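PDB 6BLD: cytochrome P450 268A2 Cyp268A2 from Mycobacterium marinum, which belongs to the cytochrome P450 family of haem proteins and holds a haem and (3E,5E)-6,10-dimethylundeca-3,5,9-trien-2-one in its interior. Local coordinates for residues E35-R40 against V64-D69; N136-V141 against L389-P394; I269-K274 against H410-M415; T277-Q282 against E350-S355. All coordinates share one frame; numbering follows the deposited sequence.

Contact 1: residues E35-R40 against V64-D69; sequences ELRAER and VTRRAD
The last turn of helix 26-39 passes beside the bend that joins strand 61-64 to helix 67-75, with the CA atoms of R37 and T65 5.6 Å apart. Across this gap R66 grips the carbonyl oxygen of R37 side-on with two nitrogens: NE and NH2 of R66 each stand 2.8 Å from R37 O. NE lies in the carbonyl plane at a C=O...N angle of 147°, while NH2 is reached almost straight off the carbonyl at 164°. The acceptor suits this role, because the residue four positions on, P41, has no N-H to continue the helical bonding. A cationic guanidinium would also be favoured at the partly negative C-terminal end of a helix. R66 itself holds the N-cap position of helix 67-75. In P450 terms the contact ties the end of helix A to the junction between a strand of the β1 sheet and helix B, in the β-rich part of the fold. T65 packs against L36 and R37. Its OG1 sits between the backbone N and the carbonyl carbon (chi1 55°), lying 3.5 Å from R37 CG, and its hydrogen bond goes to P41 O. Its methyl CG2 rests 4.0 Å from L36 CB, the two side chains crossing at about a right angle, so threonine serves both a polar and an apolar neighbour. The methylenes of R37 run past the T65 backbone, CD lying 3.4 Å from T65 O. Farther out, the R37 guanidinium pairs with E30 and meets S338 OG, which also bonds T65 O.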
loop_
_atom_site.group_PDB
_atom_site.type_symbol
_atom_site.label_atom_id
_atom_site.label_comp_id
_atom_site.label_asym_id
_atom_site.label_seq_id
_atom_site.Cartn_x
_atom_site.Cartn_y
_atom_site.Cartn_z
ATOM N N GLU A 35 7.732 14.643 -17.621
ATOM C CA GLU A 35 8.372 14.604 -18.933
ATOM C C GLU A 35 8.167 13.254 -19.605
ATOM O O GLU A 35 7.936 13.183 -20.818
ATOM C CB GLU A 35 9.863 14.917 -18.813
ATOM C CG GLU A 35 10.634 14.687 -20.110
ATOM C CD GLU A 35 12.083 15.128 -20.026
ATOM O OE1 GLU A 35 12.898 14.655 -20.849
ATOM O OE2 GLU A 35 12.407 15.946 -19.143
ATOM N N LEU A 36 8.252 12.169 -18.833
ATOM C CA LEU A 36 8.003 10.845 -19.392
ATOM C C LEU A 36 6.565 10.720 -19.878
ATOM O O LEU A 36 6.319 10.302 -21.014
ATOM C CB LEU A 36 8.321 9.770 -18.352
ATOM C CG LEU A 36 9.800 9.604 -18.000
ATOM C CD1 LEU A 36 9.973 8.567 -16.906
ATOM C CD2 LEU A 36 10.608 9.229 -19.233
ATOM N N ARG A 37 5.599 11.094 -19.032
ATOM C CA ARG A 37 4.199 11.047 -19.438
ATOM C C ARG A 37 3.960 11.818 -20.730
ATOM O O ARG A 37 3.114 11.427 -21.540
ATOM C CB ARG A 37 3.303 11.609 -18.330
ATOM C CG ARG A 37 3.006 10.635 -17.199
ATOM C CD ARG A 37 1.835 11.105 -16.344
ATOM N NE ARG A 37 1.892 12.540 -16.074
ATOM C CZ ARG A 37 2.467 13.080 -15.003
ATOM N NH1 ARG A 37 3.038 12.307 -14.089
ATOM N NH2 ARG A 37 2.473 14.397 -14.845
ATOM N N ALA A 38 4.703 12.901 -20.947
ATOM C CA ALA A 38 4.465 13.735 -22.119
ATOM C C ALA A 38 5.198 13.204 -23.347
ATOM O O ALA A 38 4.620 13.126 -24.437
ATOM C CB ALA A 38 4.875 15.180 -21.827
ATOM N N GLU A 39 6.469 12.831 -23.194
ATOM C CA GLU A 39 7.310 12.486 -24.337
ATOM C C GLU A 39 7.460 10.984 -24.551
ATOM O O GLU A 39 7.283 10.499 -25.674
ATOM C CB GLU A 39 8.696 13.128 -24.182
ATOM C CG GLU A 39 8.685 14.581 -23.707
ATOM C CD GLU A 39 8.035 15.542 -24.691
ATOM O OE1 GLU A 39 7.745 15.140 -25.839
ATOM O OE2 GLU A 39 7.814 16.711 -24.310
ATOM N N ARG A 40 7.804 10.232 -23.506
ATOM C CA ARG A 40 8.066 8.795 -23.613
ATOM C C ARG A 40 7.319 8.076 -22.497
ATOM O O ARG A 40 7.919 7.670 -21.491
ATOM C CB ARG A 40 9.567 8.506 -23.562
ATOM C CG ARG A 40 10.388 9.357 -24.524
ATOM C CD ARG A 40 11.886 9.183 -24.315
ATOM N NE ARG A 40 12.329 9.616 -22.992
ATOM C CZ ARG A 40 12.454 10.887 -22.617
ATOM N NH1 ARG A 40 12.869 11.176 -21.392
ATOM N NH2 ARG A 40 12.167 11.866 -23.463
ATOM N N VAL A 64 5.982 2.595 -16.762
ATOM C CA VAL A 64 4.622 2.908 -17.187
ATOM C C VAL A 64 4.132 4.065 -16.327
ATOM O O VAL A 64 3.883 3.897 -15.127
ATOM C CB VAL A 64 3.691 1.695 -17.067
ATOM C CG1 VAL A 64 2.282 2.071 -17.484
ATOM C CG2 VAL A 64 4.212 0.546 -17.908
ATOM N N THR A 65 3.970 5.237 -16.946
ATOM C CA THR A 65 3.711 6.469 -16.216
ATOM C C THR A 65 2.307 7.030 -16.400
ATOM O O THR A 65 1.844 7.777 -15.535
ATOM C CB THR A 65 4.724 7.548 -16.629
ATOM O OG1 THR A 65 4.682 7.720 -18.050
ATOM C CG2 THR A 65 6.134 7.145 -16.213
ATOM N N ARG A 66 1.624 6.700 -17.493
ATOM C CA ARG A 66 0.292 7.226 -17.750
ATOM C C ARG A 66 -0.769 6.356 -17.088
ATOM O O ARG A 66 -0.625 5.134 -16.988
ATOM C CB ARG A 66 0.028 7.321 -19.254
ATOM C CG ARG A 66 0.707 8.509 -19.919
ATOM C CD ARG A 66 0.321 8.625 -21.384
ATOM N NE ARG A 66 0.998 9.742 -22.036
ATOM C CZ ARG A 66 1.004 9.949 -23.349
ATOM N NH1 ARG A 66 0.368 9.113 -24.157
ATOM N NH2 ARG A 66 1.647 10.995 -23.854
ATOM N N ARG A 67 -1.845 7.005 -16.634
ATOM C CA ARG A 67 -2.893 6.286 -15.915
ATOM C C ARG A 67 -3.557 5.236 -16.796
ATOM O O ARG A 67 -3.787 4.104 -16.357
ATOM C CB ARG A 67 -3.932 7.269 -15.377
ATOM C CG ARG A 67 -5.032 6.613 -14.559
ATOM C CD ARG A 67 -6.408 7.098 -14.983
ATOM N NE ARG A 67 -7.457 6.169 -14.577
ATOM C CZ ARG A 67 -8.173 5.434 -15.420
ATOM N NH1 ARG A 67 -7.958 5.518 -16.726
ATOM N NH2 ARG A 67 -9.107 4.614 -14.956
ATOM N N ALA A 68 -3.874 5.592 -18.045
ATOM C CA ALA A 68 -4.530 4.643 -18.940
ATOM C C ALA A 68 -3.663 3.413 -19.179
ATOM O O ALA A 68 -4.171 2.286 -19.225
ATOM C CB ALA A 68 -4.877 5.322 -20.265
ATOM N N ASP A 69 -2.351 3.605 -19.328
ATOM C CA ASP A 69 -1.464 2.466 -19.540
ATOM C C ASP A 69 -1.319 1.626 -18.277
ATOM O O ASP A 69 -1.170 0.402 -18.361
ATOM C CB ASP A 69 -0.096 2.946 -20.023
ATOM C CG ASP A 69 -0.140 3.516 -21.429
ATOM O OD1 ASP A 69 -0.974 3.051 -22.232
ATOM O OD2 ASP A 69 0.660 4.427 -21.731
#

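Contact 2: residues N136-V141 against L389-P394; sequences NAKGIV and LLVQLP
Helix 123-147 and the last turn of helix 375-392 come side by side, the CA atoms of V141 and L389 being 6.2 Å apart; at L393 the second chain leaves the helical conformation. V141 is the apolar centre, its CB directed at the other helix. CG1 stands anti to the backbone N (chi1 -180°), and both methyls reach L389: CG2 of V141 is 3.9 Å from L389 CD2, and its CG1 is equally close to that atom. CG1 of V141 also meets Q392 CB at 3.7 Å, and the L393 side chain adds a looser contact, its CG 4.2 Å from V141 CG1. A short β-branched residue fits such a close approach, offering two methyls without a long flexible arm. Q392, reaching across with its chain extended beyond CG, supplies the polar link: NE2 donates to K138 O at 2.8 Å. The donor comes in at 120° to the C=O bond, 17° out of the carbonyl plane. The same amide nitrogen also touches the lysine's aliphatic part, K138 CG lying 3.4 Å from Q392 NE2. K138 is bent at its far torsions, and its NZ makes a salt bridge to E388 while passing 3.9 Å from V391 CG1; this exposed flank suits long, charged side chains. N136 and I140, meanwhile, lean on helix 160-170. Helices 123-147, 160-170, 247-278 and 375-392 correspond to αD, αE, αI and αL, the four-helix bundle that forms the core of the P450 fold, and this contact joins αD to αL near the end of αL.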
loop_
_atom_site.group_PDB
_atom_site.type_symbol
_atom_site.label_atom_id
_atom_site.label_comp_id
_atom_site.label_asym_id
_atom_site.label_seq_id
_atom_site.Cartn_x
_atom_site.Cartn_y
_atom_site.Cartn_z
ATOM N N ASN A 136 -13.319 2.318 17.656
ATOM C CA ASN A 136 -11.866 2.405 17.778
ATOM C C ASN A 136 -11.363 3.788 17.382
ATOM O O ASN A 136 -10.464 4.336 18.030
ATOM C CB ASN A 136 -11.198 1.325 16.927
ATOM C CG ASN A 136 -11.107 -0.008 17.644
ATOM O OD1 ASN A 136 -11.022 -0.060 18.870
ATOM N ND2 ASN A 136 -11.117 -1.096 16.879
ATOM N N ALA A 137 -11.937 4.370 16.325
ATOM C CA ALA A 137 -11.517 5.699 15.889
ATOM C C ALA A 137 -11.801 6.748 16.956
ATOM O O ALA A 137 -10.986 7.651 17.183
ATOM C CB ALA A 137 -12.215 6.067 14.580
ATOM N N LYS A 138 -12.948 6.645 17.626
ATOM C CA LYS A 138 -13.286 7.612 18.664
ATOM C C LYS A 138 -12.316 7.536 19.838
ATOM O O LYS A 138 -11.860 8.568 20.341
ATOM C CB LYS A 138 -14.714 7.366 19.141
ATOM C CG LYS A 138 -15.489 8.606 19.489
ATOM C CD LYS A 138 -16.969 8.306 19.564
ATOM C CE LYS A 138 -17.701 9.286 18.676
ATOM N NZ LYS A 138 -17.440 10.676 19.188
ATOM N N GLY A 139 -12.009 6.323 20.301
ATOM C CA GLY A 139 -11.087 6.179 21.413
ATOM C C GLY A 139 -9.664 6.568 21.065
ATOM O O GLY A 139 -8.929 7.064 21.922
ATOM N N ILE A 140 -9.255 6.347 19.814
ATOM C CA ILE A 140 -7.901 6.707 19.403
ATOM C C ILE A 140 -7.733 8.222 19.394
ATOM O O ILE A 140 -6.750 8.758 19.919
ATOM C CB ILE A 140 -7.574 6.089 18.030
ATOM C CG1 ILE A 140 -7.228 4.608 18.189
ATOM C CG2 ILE A 140 -6.425 6.829 17.364
ATOM C CD1 ILE A 140 -7.479 3.783 16.951
ATOM N N VAL A 141 -8.694 8.937 18.802
ATOM C CA VAL A 141 -8.630 10.395 18.797
ATOM C C VAL A 141 -8.778 10.944 20.210
ATOM O O VAL A 141 -8.183 11.975 20.550
ATOM C CB VAL A 141 -9.694 10.973 17.846
ATOM C CG1 VAL A 141 -9.635 12.493 17.831
ATOM C CG2 VAL A 141 -9.501 10.423 16.441
ATOM N N LEU A 389 -11.563 12.952 14.070
ATOM C CA LEU A 389 -10.631 14.063 14.212
ATOM C C LEU A 389 -11.345 15.400 14.086
ATOM O O LEU A 389 -10.926 16.389 14.698
ATOM C CB LEU A 389 -9.513 13.955 13.172
ATOM C CG LEU A 389 -8.450 12.883 13.426
ATOM C CD1 LEU A 389 -7.618 12.641 12.173
ATOM C CD2 LEU A 389 -7.561 13.262 14.601
ATOM N N LEU A 390 -12.427 15.451 13.307
ATOM C CA LEU A 390 -13.210 16.675 13.200
ATOM C C LEU A 390 -14.224 16.802 14.331
ATOM O O LEU A 390 -14.609 17.920 14.688
ATOM C CB LEU A 390 -13.919 16.727 11.846
ATOM C CG LEU A 390 -13.014 16.854 10.618
ATOM C CD1 LEU A 390 -13.818 17.256 9.392
ATOM C CD2 LEU A 390 -11.893 17.845 10.875
ATOM N N VAL A 391 -14.664 15.680 14.901
ATOM C CA VAL A 391 -15.600 15.732 16.020
ATOM C C VAL A 391 -14.888 16.187 17.288
ATOM O O VAL A 391 -15.374 17.063 18.013
ATOM C CB VAL A 391 -16.282 14.364 16.213
ATOM C CG1 VAL A 391 -16.720 14.178 17.663
ATOM C CG2 VAL A 391 -17.470 14.226 15.276
ATOM N N GLN A 392 -13.716 15.616 17.565
ATOM C CA GLN A 392 -13.043 15.837 18.839
ATOM C C GLN A 392 -12.022 16.969 18.785
ATOM O O GLN A 392 -11.921 17.753 19.735
ATOM C CB GLN A 392 -12.359 14.545 19.297
ATOM C CG GLN A 392 -13.281 13.336 19.321
ATOM C CD GLN A 392 -12.799 12.254 20.267
ATOM O OE1 GLN A 392 -12.117 12.536 21.252
ATOM N NE2 GLN A 392 -13.149 11.009 19.971
ATOM N N LEU A 393 -11.257 17.072 17.695
ATOM C CA LEU A 393 -10.168 18.041 17.572
ATOM C C LEU A 393 -10.394 18.909 16.341
ATOM O O LEU A 393 -9.715 18.742 15.317
ATOM C CB LEU A 393 -8.814 17.336 17.507
ATOM C CG LEU A 393 -8.534 16.493 18.751
ATOM C CD1 LEU A 393 -7.148 15.869 18.716
ATOM C CD2 LEU A 393 -8.707 17.363 19.981
ATOM N N PRO A 394 -11.319 19.871 16.415
ATOM C CA PRO A 394 -11.637 20.678 15.225
ATOM C C PRO A 394 -10.489 21.548 14.744
ATOM O O PRO A 394 -10.492 21.944 13.573
ATOM C CB PRO A 394 -12.829 21.535 15.684
ATOM C CG PRO A 394 -13.360 20.861 16.908
ATOM C CD PRO A 394 -12.166 20.233 17.564
#

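Contact 3: residues I269-K274 against H410-M415; sequences ISHGLK and HAIRSM
H271 and H410 stack in an offset, nearly parallel arrangement, ring centroids 4.1 Å apart and planes at 19°, where the long helix 247-278, the αI helix of the P450 fold, meets the C-terminal β strand. CE1 of H271 lies over one face of the H410 ring, towards its rim. The edge of H271 is used as well: NE2 donates to H410 O over 2.8 Å with an N-H...O angle of 158°, the oxygen lying in the ring plane although the donor stands well above the carbonyl plane. NE2 therefore carries a proton, and histidine can at once stack and donate. I412 packs against H271, its CD1 lying 3.4 Å from H271 ND1 and 3.8 Å from S270 CB. The small serine allows that approach and puts a hydroxyl on a water, which lies 2.7 Å from S270 OG and donates to I412 O over 2.9 Å.

In the next shell, H410 ND1 bonds A305 O, fixing the stacked ring, while Q267 OE1 accepts from I412 N and D152 OD1 from M415 N, holding the strand. F153 and A398 both touch M415 and L273. The flexible thioether of M415 meets the helix between S270, L273 and K274; its bend at chi3 (70°) sets the methyl CE 3.3 Å from the backbone oxygen S270 O.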
loop_
_atom_site.group_PDB
_atom_site.type_symbol
_atom_site.label_atom_id
_atom_site.label_comp_id
_atom_site.label_asym_id
_atom_site.label_seq_id
_atom_site.Cartn_x
_atom_site.Cartn_y
_atom_site.Cartn_z
ATOM N N ILE A 269 -3.565 8.130 6.258
ATOM C CA ILE A 269 -4.045 8.980 7.343
ATOM C C ILE A 269 -3.071 10.126 7.595
ATOM O O ILE A 269 -3.481 11.281 7.771
ATOM C CB ILE A 269 -4.283 8.141 8.613
ATOM C CG1 ILE A 269 -5.462 7.185 8.405
ATOM C CG2 ILE A 269 -4.535 9.043 9.813
ATOM C CD1 ILE A 269 -5.517 6.049 9.410
ATOM N N SER A 270 -1.768 9.832 7.607
ATOM C CA SER A 270 -0.771 10.879 7.807
ATOM C C SER A 270 -0.771 11.868 6.647
ATOM O O SER A 270 -0.761 13.087 6.857
ATOM C CB SER A 270 0.615 10.260 7.985
ATOM O OG SER A 270 0.676 9.486 9.167
ATOM N N HIS A 271 -0.767 11.360 5.411
ATOM C CA HIS A 271 -0.836 12.246 4.253
ATOM C C HIS A 271 -2.136 13.041 4.239
ATOM O O HIS A 271 -2.158 14.185 3.770
ATOM C CB HIS A 271 -0.697 11.441 2.959
ATOM C CG HIS A 271 0.672 10.874 2.738
ATOM N ND1 HIS A 271 1.805 11.656 2.697
ATOM C CD2 HIS A 271 1.087 9.601 2.537
ATOM C CE1 HIS A 271 2.861 10.890 2.487
ATOM N NE2 HIS A 271 2.452 9.637 2.385
ATOM N N GLY A 272 -3.221 12.458 4.753
ATOM C CA GLY A 272 -4.501 13.147 4.728
ATOM C C GLY A 272 -4.551 14.336 5.667
ATOM O O GLY A 272 -5.078 15.395 5.313
ATOM N N LEU A 273 -4.008 14.181 6.878
ATOM C CA LEU A 273 -3.996 15.292 7.825
ATOM C C LEU A 273 -3.160 16.450 7.298
ATOM O O LEU A 273 -3.539 17.618 7.445
ATOM C CB LEU A 273 -3.471 14.823 9.182
ATOM C CG LEU A 273 -3.457 15.883 10.285
ATOM C CD1 LEU A 273 -4.869 16.158 10.783
ATOM C CD2 LEU A 273 -2.551 15.462 11.433
ATOM N N LYS A 274 -2.017 16.144 6.677
ATOM C CA LYS A 274 -1.189 17.191 6.089
ATOM C C LYS A 274 -1.896 17.860 4.917
ATOM O O LYS A 274 -1.786 19.077 4.732
ATOM C CB LYS A 274 0.154 16.607 5.650
ATOM C CG LYS A 274 1.075 17.602 4.960
ATOM C CD LYS A 274 1.441 18.752 5.886
ATOM C CE LYS A 274 2.567 19.590 5.302
ATOM N NZ LYS A 274 3.444 18.781 4.410
ATOM N N HIS A 410 4.952 5.351 -0.216
ATOM C CA HIS A 410 5.033 6.782 0.081
ATOM C C HIS A 410 4.665 6.960 1.548
ATOM O O HIS A 410 3.492 7.057 1.912
ATOM C CB HIS A 410 4.104 7.569 -0.837
ATOM C CG HIS A 410 4.251 9.056 -0.729
ATOM N ND1 HIS A 410 3.197 9.922 -0.924
ATOM C CD2 HIS A 410 5.329 9.829 -0.460
ATOM C CE1 HIS A 410 3.617 11.165 -0.774
ATOM N NE2 HIS A 410 4.907 11.137 -0.492
ATOM N N ALA A 411 5.678 7.002 2.408
ATOM C CA ALA A 411 5.473 6.892 3.843
ATOM C C ALA A 411 5.970 8.130 4.575
ATOM O O ALA A 411 6.908 8.805 4.138
ATOM C CB ALA A 411 6.177 5.651 4.405
ATOM N N ILE A 412 5.330 8.414 5.707
ATOM C CA ILE A 412 5.747 9.468 6.623
ATOM C C ILE A 412 6.228 8.797 7.902
ATOM O O ILE A 412 5.447 8.128 8.592
ATOM C CB ILE A 412 4.610 10.459 6.911
ATOM C CG1 ILE A 412 4.288 11.287 5.663
ATOM C CG2 ILE A 412 4.977 11.366 8.072
ATOM C CD1 ILE A 412 3.074 12.182 5.819
ATOM N N ARG A 413 7.515 8.963 8.213
ATOM C CA ARG A 413 8.074 8.341 9.410
ATOM C C ARG A 413 7.467 8.938 10.674
ATOM O O ARG A 413 6.992 8.208 11.552
ATOM C CB ARG A 413 9.597 8.496 9.417
ATOM C CG ARG A 413 10.277 7.965 10.672
ATOM C CD ARG A 413 9.970 6.492 10.892
ATOM N NE ARG A 413 10.342 5.677 9.739
ATOM C CZ ARG A 413 9.773 4.516 9.432
ATOM N NH1 ARG A 413 8.802 4.031 10.193
ATOM N NH2 ARG A 413 10.173 3.841 8.364
ATOM N N SER A 414 7.475 10.262 10.783
ATOM C CA SER A 414 6.897 10.943 11.931
ATOM C C SER A 414 6.401 12.310 11.488
ATOM O O SER A 414 6.847 12.858 10.477
ATOM C CB SER A 414 7.908 11.078 13.076
ATOM O OG SER A 414 9.038 11.824 12.665
ATOM N N MET A 415 5.470 12.856 12.264
ATOM C CA MET A 415 4.856 14.135 11.940
ATOM C C MET A 415 4.125 14.678 13.159
ATOM O O MET A 415 3.114 14.103 13.584
ATOM C CB MET A 415 3.894 13.986 10.760
ATOM C CG MET A 415 3.167 15.262 10.374
ATOM S SD MET A 415 2.085 15.015 8.950
ATOM C CE MET A 415 0.809 13.983 9.664
HETATM O O HOH W 1 2.565 7.588 8.559
#

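Contact 4: residues T277-Q282 against E350-S355; sequences TDFPSQ and ERLDLS
F279 and L352 join the turn between helices 247-278 and 280-288, αI and αJ of the P450 fold, to the meander, the irregular chain ahead of the haem-binding loop and helix L. The chief apolar contact is a CH-pi interaction. L352 CB stands 3.7 Å from the centroid of the F279 ring and only 15° off its normal. L352 CD2 adds a looser contact, 4.0 Å from F279 CD1. F279 sits where one helix has ended and the next begins, at the N-cap, and a broad flat side chain there can accept the leucine on a face; the ring of W304 meets it almost perpendicularly.

Van der Waals contacts continue along the chain. Q282 and L354 lie alongside each other, pointing opposite ways, L354 CD1 coming 3.9 Å from Q282 CB and 3.4 Å from the backbone oxygen Q282 O. The aliphatic part of Q282 passes close to the L352 backbone, CG lying 3.2 Å from L352 O. L354, buried, suits this site, where W285 and A297 also touch it.

Polar bonds shape the meander itself. D353 N donates to E300, the glutamate of the E-x-x-R motif of helix K, and the D353 carboxylate forms an Asx turn. OD1 of D353 takes both S355 N, at 3.2 Å from above the carboxylate plane, and the S355 OG hydroxyl, at 2.7 Å on the syn side.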
loop_
_atom_site.group_PDB
_atom_site.type_symbol
_atom_site.label_atom_id
_atom_site.label_comp_id
_atom_site.label_asym_id
_atom_site.label_seq_id
_atom_site.Cartn_x
_atom_site.Cartn_y
_atom_site.Cartn_z
ATOM N N THR A 277 -4.337 20.236 6.233
ATOM C CA THR A 277 -3.650 21.421 6.736
ATOM C C THR A 277 -3.205 22.325 5.594
ATOM O O THR A 277 -3.298 23.554 5.693
ATOM C CB THR A 277 -2.450 21.009 7.592
ATOM O OG1 THR A 277 -2.896 20.206 8.691
ATOM C CG2 THR A 277 -1.724 22.235 8.128
ATOM N N ASP A 278 -2.720 21.734 4.500
ATOM C CA ASP A 278 -2.246 22.513 3.363
ATOM C C ASP A 278 -3.381 23.117 2.549
ATOM O O ASP A 278 -3.144 24.058 1.784
ATOM C CB ASP A 278 -1.370 21.641 2.460
ATOM C CG ASP A 278 -0.091 21.194 3.141
ATOM O OD1 ASP A 278 0.293 21.818 4.152
ATOM O OD2 ASP A 278 0.530 20.221 2.664
ATOM N N PHE A 279 -4.602 22.603 2.689
ATOM C CA PHE A 279 -5.766 23.106 1.958
ATOM C C PHE A 279 -6.902 23.331 2.947
ATOM O O PHE A 279 -7.848 22.534 3.016
ATOM C CB PHE A 279 -6.182 22.140 0.848
ATOM C CG PHE A 279 -5.144 21.968 -0.226
ATOM C CD1 PHE A 279 -4.124 21.042 -0.082
ATOM C CD2 PHE A 279 -5.192 22.731 -1.382
ATOM C CE1 PHE A 279 -3.169 20.883 -1.068
ATOM C CE2 PHE A 279 -4.240 22.576 -2.371
ATOM C CZ PHE A 279 -3.228 21.650 -2.214
ATOM N N PRO A 280 -6.843 24.414 3.730
ATOM C CA PRO A 280 -7.909 24.661 4.715
ATOM C C PRO A 280 -9.287 24.834 4.100
ATOM O O PRO A 280 -10.282 24.438 4.721
ATOM C CB PRO A 280 -7.445 25.945 5.418
ATOM C CG PRO A 280 -5.974 25.997 5.194
ATOM C CD PRO A 280 -5.746 25.389 3.844
ATOM N N SER A 281 -9.382 25.421 2.903
ATOM C CA SER A 281 -10.688 25.578 2.271
ATOM C C SER A 281 -11.295 24.232 1.901
ATOM O O SER A 281 -12.524 24.095 1.869
ATOM C CB SER A 281 -10.576 26.472 1.034
ATOM O OG SER A 281 -10.128 25.735 -0.092
ATOM N N GLN A 282 -10.458 23.231 1.623
ATOM C CA GLN A 282 -10.974 21.893 1.363
ATOM C C GLN A 282 -11.494 21.246 2.640
ATOM O O GLN A 282 -12.501 20.529 2.616
ATOM C CB GLN A 282 -9.890 21.030 0.721
ATOM C CG GLN A 282 -9.496 21.479 -0.675
ATOM C CD GLN A 282 -10.634 21.340 -1.667
ATOM O OE1 GLN A 282 -10.944 22.268 -2.412
ATOM N NE2 GLN A 282 -11.275 20.179 -1.670
ATOM N N GLU A 350 -2.465 18.386 -9.122
ATOM C CA GLU A 350 -1.567 18.923 -8.108
ATOM C C GLU A 350 -2.303 19.652 -6.993
ATOM O O GLU A 350 -1.681 19.986 -5.979
ATOM C CB GLU A 350 -0.551 19.865 -8.757
ATOM C CG GLU A 350 -1.108 21.239 -9.105
ATOM C CD GLU A 350 -1.934 21.234 -10.378
ATOM O OE1 GLU A 350 -1.887 20.227 -11.115
ATOM O OE2 GLU A 350 -2.631 22.237 -10.640
ATOM N N ARG A 351 -3.597 19.909 -7.153
ATOM C CA ARG A 351 -4.401 20.580 -6.142
ATOM C C ARG A 351 -5.366 19.585 -5.512
ATOM O O ARG A 351 -5.961 18.756 -6.207
ATOM C CB ARG A 351 -5.180 21.752 -6.745
ATOM C CG ARG A 351 -4.301 22.909 -7.185
ATOM C CD ARG A 351 -5.131 24.086 -7.675
ATOM N NE ARG A 351 -5.914 24.703 -6.608
ATOM C CZ ARG A 351 -5.414 25.525 -5.689
ATOM N NH1 ARG A 351 -4.123 25.829 -5.699
ATOM N NH2 ARG A 351 -6.205 26.041 -4.758
ATOM N N LEU A 352 -5.511 19.671 -4.192
ATOM C CA LEU A 352 -6.437 18.797 -3.483
ATOM C C LEU A 352 -7.868 19.246 -3.744
ATOM O O LEU A 352 -8.238 20.381 -3.426
ATOM C CB LEU A 352 -6.135 18.803 -1.987
ATOM C CG LEU A 352 -6.866 17.748 -1.151
ATOM C CD1 LEU A 352 -6.236 16.379 -1.350
ATOM C CD2 LEU A 352 -6.867 18.133 0.320
ATOM N N ASP A 353 -8.672 18.360 -4.330
ATOM C CA ASP A 353 -10.081 18.630 -4.618
ATOM C C ASP A 353 -10.893 17.460 -4.071
ATOM O O ASP A 353 -11.100 16.457 -4.761
ATOM C CB ASP A 353 -10.312 18.837 -6.113
ATOM C CG ASP A 353 -11.750 19.195 -6.437
ATOM O OD1 ASP A 353 -12.500 19.565 -5.508
ATOM O OD2 ASP A 353 -12.132 19.106 -7.623
ATOM N N LEU A 354 -11.358 17.599 -2.827
ATOM C CA LEU A 354 -12.170 16.576 -2.180
ATOM C C LEU A 354 -13.530 16.395 -2.840
ATOM O O LEU A 354 -14.254 15.460 -2.481
ATOM C CB LEU A 354 -12.353 16.919 -0.699
ATOM C CG LEU A 354 -11.075 17.177 0.105
ATOM C CD1 LEU A 354 -11.401 17.501 1.557
ATOM C CD2 LEU A 354 -10.132 15.985 0.016
ATOM N N SER A 355 -13.897 17.264 -3.780
ATOM C CA SER A 355 -15.130 17.138 -4.540
ATOM C C SER A 355 -14.918 16.476 -5.894
ATOM O O SER A 355 -15.866 16.391 -6.680
ATOM C CB SER A 355 -15.771 18.512 -4.740
ATOM O OG SER A 355 -15.117 19.232 -5.771
#

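Contacts 3 and 4 adjoin in sequence on helix 247-278, their centres about 15 Å apart; contact 4 is nested inside the chain loop that contact 3 closes. Contact 2 lies about 17 Å from contact 3, centre to centre, and its segments alternate with those of contact 3 along the chain. Contact 1 stands apart in the β-rich region, about 25 Å from contact 4 and about 40 Å from contact 2 between centres. Contact 3 is nearer the haem than contact 4: the H271 side chain is about 9 Å from it, that of L352 about 13 Å. Earlier in the same helix, V259, A260 and T264 line the pocket of (3E,5E)-6,10-dimethylundeca-3,5,9-trien-2-one.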